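Local atomic coordinates of polycomb protein Pcl (Drosophila melanogaster, PDB entry 5OQD), a protein that helps establish Polycomb repression of homeotic genes in early embryos as a component of the Esc/E(z) histone H3 methyltransferase complex. Residues Q149-G161 / F170-P182. Sequence-based numbering, arbitrary orientation.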
loop_
_atom_site.group_PDB
_atom_site.type_symbol
_atom_site.label_atom_id
_atom_site.label_comp_id
_atom_site.label_asym_id
_atom_site.label_seq_id
_atom_site.Cartn_x
_atom_site.Cartn_y
_atom_site.Cartn_z
ATOM N N GLN B 149 19.151 2.719 2.733
ATOM C CA GLN B 149 19.539 1.555 1.946
ATOM C C GLN B 149 18.382 1.038 1.099
ATOM O O GLN B 149 18.580 0.626 -0.046
ATOM C CB GLN B 149 20.058 0.444 2.856
ATOM C CG GLN B 149 20.633 -0.740 2.105
ATOM C CD GLN B 149 21.705 -0.328 1.116
ATOM O OE1 GLN B 149 22.518 0.553 1.392
ATOM N NE2 GLN B 149 21.704 -0.959 -0.052
ATOM N N THR B 150 17.178 1.061 1.665
ATOM C CA THR B 150 15.980 0.615 0.956
ATOM C C THR B 150 15.759 1.435 -0.310
ATOM O O THR B 150 15.450 0.890 -1.371
ATOM C CB THR B 150 14.724 0.712 1.851
ATOM O OG1 THR B 150 14.937 -0.039 3.053
ATOM C CG2 THR B 150 13.505 0.171 1.127
ATOM N N LEU B 151 15.927 2.747 -0.187
ATOM C CA LEU B 151 15.783 3.657 -1.317
ATOM C C LEU B 151 16.838 3.383 -2.386
ATOM O O LEU B 151 16.610 3.628 -3.570
ATOM C CB LEU B 151 15.869 5.111 -0.846
ATOM C CG LEU B 151 14.686 5.608 -0.011
ATOM C CD1 LEU B 151 15.060 6.836 0.798
ATOM C CD2 LEU B 151 13.492 5.905 -0.904
ATOM N N LYS B 152 17.993 2.876 -1.962
ATOM C CA LYS B 152 19.046 2.488 -2.895
ATOM C C LYS B 152 18.707 1.179 -3.598
ATOM O O LYS B 152 18.809 1.076 -4.818
ATOM C CB LYS B 152 20.387 2.352 -2.174
ATOM C CG LYS B 152 21.343 3.505 -2.414
ATOM C CD LYS B 152 22.767 3.104 -2.065
ATOM C CE LYS B 152 23.720 4.283 -2.189
ATOM N NZ LYS B 152 23.386 5.366 -1.222
ATOM N N ASP B 153 18.308 0.179 -2.815
ATOM C CA ASP B 153 17.948 -1.129 -3.354
ATOM C C ASP B 153 16.779 -1.025 -4.328
ATOM O O ASP B 153 16.673 -1.805 -5.275
ATOM C CB ASP B 153 17.598 -2.100 -2.223
ATOM C CG ASP B 153 18.754 -2.324 -1.269
ATOM O OD1 ASP B 153 19.914 -2.075 -1.661
ATOM O OD2 ASP B 153 18.504 -2.762 -0.126
ATOM N N TYR B 154 15.901 -0.059 -4.080
ATOM C CA TYR B 154 14.759 0.186 -4.951
ATOM C C TYR B 154 14.927 1.401 -5.856
ATOM O O TYR B 154 13.967 2.119 -6.127
ATOM C CB TYR B 154 13.474 0.287 -4.127
ATOM C CG TYR B 154 12.975 -1.041 -3.619
ATOM C CD1 TYR B 154 13.508 -1.614 -2.469
ATOM C CD2 TYR B 154 11.976 -1.731 -4.296
ATOM C CE1 TYR B 154 13.053 -2.834 -2.002
ATOM C CE2 TYR B 154 11.510 -2.948 -3.833
ATOM C CZ TYR B 154 12.056 -3.498 -2.689
ATOM O OH TYR B 154 11.601 -4.713 -2.225
ATOM N N SER B 155 16.154 1.616 -6.325
ATOM C CA SER B 155 16.453 2.727 -7.223
ATOM C C SER B 155 15.553 2.777 -8.453
ATOM O O SER B 155 15.396 3.826 -9.077
ATOM C CB SER B 155 17.923 2.691 -7.649
ATOM O OG SER B 155 18.780 2.765 -6.523
ATOM N N ASP B 156 14.966 1.635 -8.794
ATOM C CA ASP B 156 14.059 1.544 -9.930
ATOM C C ASP B 156 12.765 2.312 -9.670
ATOM O O ASP B 156 12.173 2.874 -10.590
ATOM C CB ASP B 156 13.755 0.078 -10.248
ATOM C CG ASP B 156 13.278 -0.697 -9.036
ATOM O OD1 ASP B 156 14.070 -0.851 -8.080
ATOM O OD2 ASP B 156 12.117 -1.162 -9.041
ATOM N N ARG B 157 12.323 2.343 -8.429
ATOM C CA ARG B 157 11.138 3.087 -8.061
ATOM C C ARG B 157 11.414 4.459 -7.510
ATOM O O ARG B 157 10.599 5.319 -7.565
ATOM C CB ARG B 157 10.349 2.330 -7.019
ATOM C CG ARG B 157 10.178 0.871 -7.322
ATOM C CD ARG B 157 8.832 0.378 -6.861
ATOM N NE ARG B 157 8.863 -1.006 -6.431
ATOM C CZ ARG B 157 8.036 -1.502 -5.533
ATOM N NH1 ARG B 157 7.114 -0.741 -4.998
ATOM N NH2 ARG B 157 8.124 -2.759 -5.193
ATOM N N PHE B 158 12.585 4.653 -6.956
ATOM C CA PHE B 158 12.919 5.921 -6.314
ATOM C C PHE B 158 14.131 6.613 -6.936
ATOM O O PHE B 158 15.196 6.010 -7.079
ATOM C CB PHE B 158 13.178 5.704 -4.822
ATOM C CG PHE B 158 12.094 4.940 -4.119
ATOM C CD1 PHE B 158 10.801 5.430 -4.075
ATOM C CD2 PHE B 158 12.372 3.739 -3.487
ATOM C CE1 PHE B 158 9.801 4.729 -3.424
ATOM C CE2 PHE B 158 11.377 3.034 -2.832
ATOM C CZ PHE B 158 10.087 3.531 -2.802
ATOM N N VAL B 159 13.965 7.880 -7.305
ATOM C CA VAL B 159 15.091 8.698 -7.741
ATOM C C VAL B 159 15.728 9.381 -6.543
ATOM O O VAL B 159 15.032 9.858 -5.649
ATOM C CB VAL B 159 14.679 9.787 -8.748
ATOM C CG1 VAL B 159 15.867 10.685 -9.073
ATOM C CG2 VAL B 159 14.121 9.170 -9.996
ATOM N N CYS B 160 17.053 9.423 -6.527
ATOM C CA CYS B 160 17.770 10.149 -5.491
ATOM C C CYS B 160 18.207 11.507 -6.028
ATOM O O CYS B 160 18.724 11.600 -7.139
ATOM C CB CYS B 160 18.978 9.350 -5.003
ATOM S SG CYS B 160 19.920 10.160 -3.698
ATOM N N GLY B 161 17.988 12.556 -5.242
ATOM C CA GLY B 161 18.354 13.900 -5.651
ATOM C C GLY B 161 19.400 14.509 -4.741
ATOM O O GLY B 161 19.352 14.337 -3.524
ATOM N N PHE B 170 17.552 13.984 -1.121
ATOM C CA PHE B 170 16.269 14.138 -1.792
ATOM C C PHE B 170 15.813 12.892 -2.533
ATOM O O PHE B 170 16.584 12.260 -3.237
ATOM C CB PHE B 170 16.306 15.326 -2.745
ATOM C CG PHE B 170 16.264 16.653 -2.055
ATOM C CD1 PHE B 170 15.076 17.155 -1.563
ATOM C CD2 PHE B 170 17.414 17.400 -1.894
ATOM C CE1 PHE B 170 15.037 18.378 -0.925
ATOM C CE2 PHE B 170 17.382 18.623 -1.260
ATOM C CZ PHE B 170 16.191 19.113 -0.774
ATOM N N TYR B 171 14.548 12.538 -2.354
ATOM C CA TYR B 171 13.991 11.375 -3.020
ATOM C C TYR B 171 12.646 11.660 -3.659
ATOM O O TYR B 171 11.913 12.531 -3.230
ATOM C CB TYR B 171 13.880 10.206 -2.048
ATOM C CG TYR B 171 15.214 9.746 -1.532
ATOM C CD1 TYR B 171 15.994 8.876 -2.264
ATOM C CD2 TYR B 171 15.701 10.197 -0.322
ATOM C CE1 TYR B 171 17.219 8.461 -1.801
ATOM C CE2 TYR B 171 16.923 9.786 0.150
ATOM C CZ TYR B 171 17.676 8.917 -0.596
ATOM O OH TYR B 171 18.892 8.507 -0.129
ATOM N N ALA B 172 12.339 10.909 -4.702
ATOM C CA ALA B 172 11.076 11.040 -5.410
ATOM C C ALA B 172 10.773 9.759 -6.172
ATOM O O ALA B 172 11.682 9.007 -6.522
ATOM C CB ALA B 172 11.117 12.227 -6.359
ATOM N N LEU B 173 9.492 9.509 -6.416
ATOM C CA LEU B 173 9.090 8.384 -7.247
ATOM C C LEU B 173 9.567 8.620 -8.672
ATOM O O LEU B 173 9.407 9.717 -9.210
ATOM C CB LEU B 173 7.572 8.197 -7.214
ATOM C CG LEU B 173 6.949 7.745 -5.892
ATOM C CD1 LEU B 173 5.430 7.812 -5.973
ATOM C CD2 LEU B 173 7.402 6.341 -5.543
ATOM N N ARG B 174 10.165 7.601 -9.279
ATOM C CA ARG B 174 10.668 7.736 -10.640
ATOM C C ARG B 174 9.509 7.838 -11.621
ATOM O O ARG B 174 9.648 8.389 -12.713
ATOM C CB ARG B 174 11.581 6.564 -11.003
ATOM C CG ARG B 174 12.409 6.801 -12.254
ATOM C CD ARG B 174 13.414 5.688 -12.483
ATOM N NE ARG B 174 14.361 5.557 -11.379
ATOM C CZ ARG B 174 15.466 6.283 -11.250
ATOM N NH1 ARG B 174 15.767 7.205 -12.154
ATOM N NH2 ARG B 174 16.270 6.091 -10.214
ATOM N N HIS B 175 8.362 7.312 -11.214
ATOM C CA HIS B 175 7.168 7.337 -12.045
ATOM C C HIS B 175 5.938 7.677 -11.208
ATOM O O HIS B 175 5.998 7.694 -9.980
ATOM C CB HIS B 175 6.999 5.998 -12.761
ATOM C CG HIS B 175 8.192 5.603 -13.576
ATOM N ND1 HIS B 175 8.372 6.010 -14.880
ATOM C CD2 HIS B 175 9.277 4.854 -13.263
ATOM C CE1 HIS B 175 9.509 5.520 -15.340
ATOM N NE2 HIS B 175 10.078 4.815 -14.378
ATOM N N SER B 176 4.826 7.944 -11.882
ATOM C CA SER B 176 3.641 8.503 -11.236
ATOM C C SER B 176 2.839 7.502 -10.405
ATOM O O SER B 176 2.060 7.896 -9.537
ATOM C CB SER B 176 2.723 9.122 -12.292
ATOM O OG SER B 176 2.317 8.150 -13.240
ATOM N N GLY B 177 3.033 6.215 -10.672
ATOM C CA GLY B 177 2.198 5.176 -10.093
ATOM C C GLY B 177 2.154 5.072 -8.579
ATOM O O GLY B 177 3.039 5.572 -7.887
ATOM N N PRO B 178 1.104 4.417 -8.061
ATOM C CA PRO B 178 0.881 4.109 -6.644
ATOM C C PRO B 178 1.754 2.937 -6.188
ATOM O O PRO B 178 2.422 2.338 -7.030
ATOM C CB PRO B 178 -0.608 3.748 -6.605
ATOM C CG PRO B 178 -0.871 3.170 -7.936
ATOM C CD PRO B 178 -0.019 3.956 -8.898
ATOM N N PRO B 179 1.769 2.629 -4.877
ATOM C CA PRO B 179 2.549 1.492 -4.373
ATOM C C PRO B 179 2.279 0.180 -5.107
ATOM O O PRO B 179 1.130 -0.137 -5.415
ATOM C CB PRO B 179 2.103 1.390 -2.914
ATOM C CG PRO B 179 1.790 2.788 -2.538
ATOM C CD PRO B 179 1.204 3.427 -3.772
ATOM N N HIS B 180 3.347 -0.544 -5.414
ATOM C CA HIS B 180 3.188 -1.847 -6.008
ATOM C C HIS B 180 2.556 -2.723 -4.946
ATOM O O HIS B 180 2.994 -2.745 -3.795
ATOM C CB HIS B 180 4.541 -2.417 -6.431
ATOM C CG HIS B 180 5.198 -1.653 -7.538
ATOM N ND1 HIS B 180 5.941 -0.513 -7.316
ATOM C CD2 HIS B 180 5.226 -1.866 -8.875
ATOM C CE1 HIS B 180 6.398 -0.054 -8.468
ATOM N NE2 HIS B 180 5.978 -0.859 -9.431
ATOM N N ILE B 181 1.527 -3.454 -5.343
ATOM C CA ILE B 181 0.896 -4.438 -4.473
ATOM C C ILE B 181 0.658 -5.744 -5.227
ATOM O O ILE B 181 0.116 -5.734 -6.330
ATOM C CB ILE B 181 -0.439 -3.909 -3.909
ATOM C CG1 ILE B 181 -0.204 -2.596 -3.161
ATOM C CG2 ILE B 181 -1.096 -4.938 -2.999
ATOM C CD1 ILE B 181 -1.433 -2.044 -2.489
ATOM N N PRO B 182 1.079 -6.874 -4.636
ATOM C CA PRO B 182 0.907 -8.178 -5.285
ATOM C C PRO B 182 -0.561 -8.549 -5.463
ATOM O O PRO B 182 -1.356 -8.419 -4.533
ATOM C CB PRO B 182 1.603 -9.146 -4.320
ATOM C CG PRO B 182 1.584 -8.449 -3.004
ATOM C CD PRO B 182 1.744 -6.995 -3.328
HETATM O O HOH W 1 5.223 -0.601 -3.234
HETATM O O HOH W 2 8.559 4.933 -9.733
#
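The carbonyl oxygen of Arg-157 takes two donors, the backbone N of Arg-174 at 2.9 Å from Arg-157 O and a water, which lies 3.0 Å from that oxygen and also accepts from His-175 N. The amide of Arg-174 comes from above the carbonyl plane. Its side chain returns to the same turn: CG lies anti to the backbone N (chi1 -166°), a bend at chi3 brings the guanidinium back, and NH2 meets Ser-155 O at 2.7 Å, almost in the guanidinium plane. NE adds a weak bond to Ser-155 O; arginine suits the place because several N-H groups can reach the turn's carbonyls. Val-159 CG2 lies over the centre of one guanidinium face, which accepts a methyl because the N-H groups point outward in the plane. Beyond this turn, antiparallel strands 158-161 and 170-173 pair, with Val-159 N 2.7 Å from Ala-172 O. This is the hairpin of the winged-helix domain, and the loop joining its strands probably corresponds to the wing. Gly-161 suits its pairing with Phe-170, since a side chain there would press on Phe-170 CB. Helix 140-153 packs against the hairpin on the side carrying Tyr-171 and Cys-160, through Leu-151, whose CD1 stands 3.4 Å from the Tyr-171 ring centroid in a CH-pi contact over the face. Cys-160 SG approaches that ring obliquely. Leu-151 CD2 lies over one face of the Phe-158 ring, toward its rim, opposite Arg-157 CB. Just before the first strand, Arg-157 NH1 donates to a second water 2.6 Å away that bonds onward to His-180 O; an alanine here would probably leave that carbonyl without its water-mediated link.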